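Local coordinates for protein diguanylate cyclase TpbB (Pseudomonas aeruginosa, PDB 4IOB) that condenses two GTP molecules into the second messenger cyclic di-GMP through its cytoplasmic GGDEF domain, as part of a signalling system important in biofilm formation, at residues 51-54 and 55-59. Numbering follows the deposited sequence.
Sequences DTVL and VNIAM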
ATOM      1  N   ASP A  51      -6.516   8.934  13.091  1.00 38.20           N
ATOM      2  CA  ASP A  51      -6.522   9.773  11.901  1.00 38.21           C
ATOM      3  C   ASP A  51      -5.158  10.421  11.692  1.00 36.79           C
ATOM      4  O   ASP A  51      -4.549  10.278  10.631  1.00 36.93           O
ATOM      5  CB  ASP A  51      -7.605  10.848  12.009  1.00 39.81           C
ATOM      6  CG  ASP A  51      -8.998  10.260  12.113  1.00 42.04           C
ATOM      7  OD1 ASP A  51      -9.161   9.058  11.811  1.00 42.42           O
ATOM      8  OD2 ASP A  51      -9.930  10.998  12.496  1.00 43.17           O
ATOM      9  N   THR A  52      -4.683  11.133  12.709  1.00 33.26           N
ATOM     10  CA  THR A  52      -3.384  11.785  12.635  1.00 32.80           C
ATOM     11  C   THR A  52      -2.326  10.814  12.123  1.00 33.83           C
ATOM     12  O   THR A  52      -1.409  11.205  11.401  1.00 36.12           O
ATOM     13  CB  THR A  52      -2.949  12.339  14.004  1.00 31.38           C
ATOM     14  OG1 THR A  52      -3.941  13.251  14.491  1.00 31.43           O
ATOM     15  CG2 THR A  52      -1.618  13.064  13.887  1.00 30.88           C
ATOM     16  N   VAL A  53      -2.461   9.546  12.498  1.00 32.96           N
ATOM     17  CA  VAL A  53      -1.526   8.518  12.057  1.00 33.71           C
ATOM     18  C   VAL A  53      -1.726   8.192  10.581  1.00 34.50           C
ATOM     19  O   VAL A  53      -0.761   8.092   9.824  1.00 36.97           O
ATOM     20  CB  VAL A  53      -1.663   7.230  12.890  1.00 33.84           C
ATOM     21  CG1 VAL A  53      -0.783   6.131  12.314  1.00 33.98           C
ATOM     22  CG2 VAL A  53      -1.306   7.500  14.344  1.00 34.10           C
ATOM     23  N   LEU A  54      -2.983   8.028  10.176  1.00 32.67           N
ATOM     24  CA  LEU A  54      -3.301   7.765   8.777  1.00 31.80           C
ATOM     25  C   LEU A  54      -2.755   8.873   7.885  1.00 31.00           C
ATOM     26  O   LEU A  54      -2.079   8.606   6.892  1.00 30.43           O
ATOM     27  CB  LEU A  54      -4.812   7.627   8.580  1.00 31.28           C
ATOM     28  CG  LEU A  54      -5.468   6.375   9.164  1.00 31.08           C
ATOM     29  CD1 LEU A  54      -6.949   6.338   8.825  1.00 29.36           C
ATOM     30  CD2 LEU A  54      -4.769   5.121   8.658  1.00 31.00           C
ATOM     31  N   VAL A  55      -3.053  10.116   8.246  1.00 31.16           N
ATOM     32  CA  VAL A  55      -2.563  11.267   7.499  1.00 31.35           C
ATOM     33  C   VAL A  55      -1.051  11.184   7.334  1.00 31.19           C
ATOM     34  O   VAL A  55      -0.532  11.260   6.220  1.00 30.35           O
ATOM     35  CB  VAL A  55      -2.925  12.590   8.198  1.00 31.37           C
ATOM     36  CG1 VAL A  55      -2.351  13.770   7.428  1.00 30.90           C
ATOM     37  CG2 VAL A  55      -4.434  12.722   8.339  1.00 31.80           C
ATOM     38  N   ASN A  56      -0.348  11.025   8.450  1.00 31.35           N
ATOM     39  CA  ASN A  56       1.106  10.908   8.427  1.00 31.39           C
ATOM     40  C   ASN A  56       1.575   9.757   7.542  1.00 30.67           C
ATOM     41  O   ASN A  56       2.536   9.898   6.784  1.00 29.90           O
ATOM     42  CB  ASN A  56       1.655  10.747   9.848  1.00 31.45           C
ATOM     43  CG  ASN A  56       1.669  12.055  10.616  1.00 32.76           C
ATOM     44  OD1 ASN A  56       1.043  12.062  11.788  1.00 32.84           O
ATOM     45  ND2 ASN A  56       2.241  13.047  10.164  1.00 33.37           N
ATOM     46  N   ILE A  57       0.889   8.622   7.639  1.00 29.68           N
ATOM     47  CA  ILE A  57       1.211   7.464   6.816  1.00 29.47           C
ATOM     48  C   ILE A  57       1.014   7.776   5.336  1.00 29.95           C
ATOM     49  O   ILE A  57       1.801   7.351   4.492  1.00 29.61           O
ATOM     50  CB  ILE A  57       0.350   6.244   7.193  1.00 29.14           C
ATOM     51  CG1 ILE A  57       0.638   5.812   8.631  1.00 29.03           C
ATOM     52  CG2 ILE A  57       0.609   5.093   6.233  1.00 29.01           C
ATOM     53  CD1 ILE A  57      -0.120   4.574   9.059  1.00 29.76           C
ATOM     54  N   ALA A  58      -0.044   8.521   5.031  1.00 30.66           N
ATOM     55  CA  ALA A  58      -0.338   8.907   3.655  1.00 31.15           C
ATOM     56  C   ALA A  58       0.821   9.689   3.046  1.00 31.77           C
ATOM     57  O   ALA A  58       1.218   9.441   1.907  1.00 31.66           O
ATOM     58  CB  ALA A  58      -1.619   9.723   3.596  1.00 30.94           C
ATOM     59  N   MET A  59       1.360  10.632   3.810  1.00 33.37           N
ATOM     60  CA  MET A  59       2.483  11.439   3.350  1.00 35.05           C
ATOM     61  C   MET A  59       3.744  10.595   3.197  1.00 35.50           C
ATOM     62  O   MET A  59       4.489  10.746   2.231  1.00 36.11           O
ATOM     63  CB  MET A  59       2.743  12.601   4.311  1.00 36.24           C
ATOM     64  CG  MET A  59       1.656  13.664   4.310  1.00 39.15           C
ATOM     65  SD  MET A  59       1.450  14.451   2.700  0.50 40.14           S
ATOM     66  CE  MET A  59       3.074  15.167   2.461  0.50 39.72           C
TER
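With CG1 of Val53 anti to the backbone N (chi1 174°) and CG1 of Ile57 beside its own N (chi1 -63°), the two branched side chains meet one helical turn apart. Ile57 extends its chain back toward the earlier turn and crosses Val53 at a slant, its CD1 lying 3.7 Å from Val53 CG1. This i to i+4 apolar pair belongs to one face of helix 47-62, and its neighbours define that face: Val53 also packs on Ile107 of the short strand 107-108, while Ile57 reaches Met103 and Phe79. Leu54 adds to the buried side, touching Phe79 and Asp77.

The backbone evidence is that of a regular alpha-helix. The N-H groups of Val55, Ile57 and Ala58 each hydrogen-bond to the carbonyl four residues back, Asp51 O, Val53 O and Leu54 O in turn, with all three N to O distances at 2.8 Å. The link from Asn56 N to Thr52 O is longer, 3.1 Å, with the donor standing 36° out of the carbonyl plane. On the more open flank, Thr52 and Asn56 run side by side in the same direction. Near Asp51, CG2 of Val55 rests 3.4 Å from Asp51 O.

Chemically, Val53, Leu54 and Ile57 make up the buried, apolar side, turned to strand 78-86, Met103 and strand 107-108; Thr52 and Asn56 sit at its margin, and Val55 lies on the surface. Because the side chains of Ile57 and Leu54 come within about 4 Å of those of the magnesium-binding residues Ser35 and Asp77, respectively, their apolar packing probably forms part of the second shell behind the metal site of this GGDEF domain.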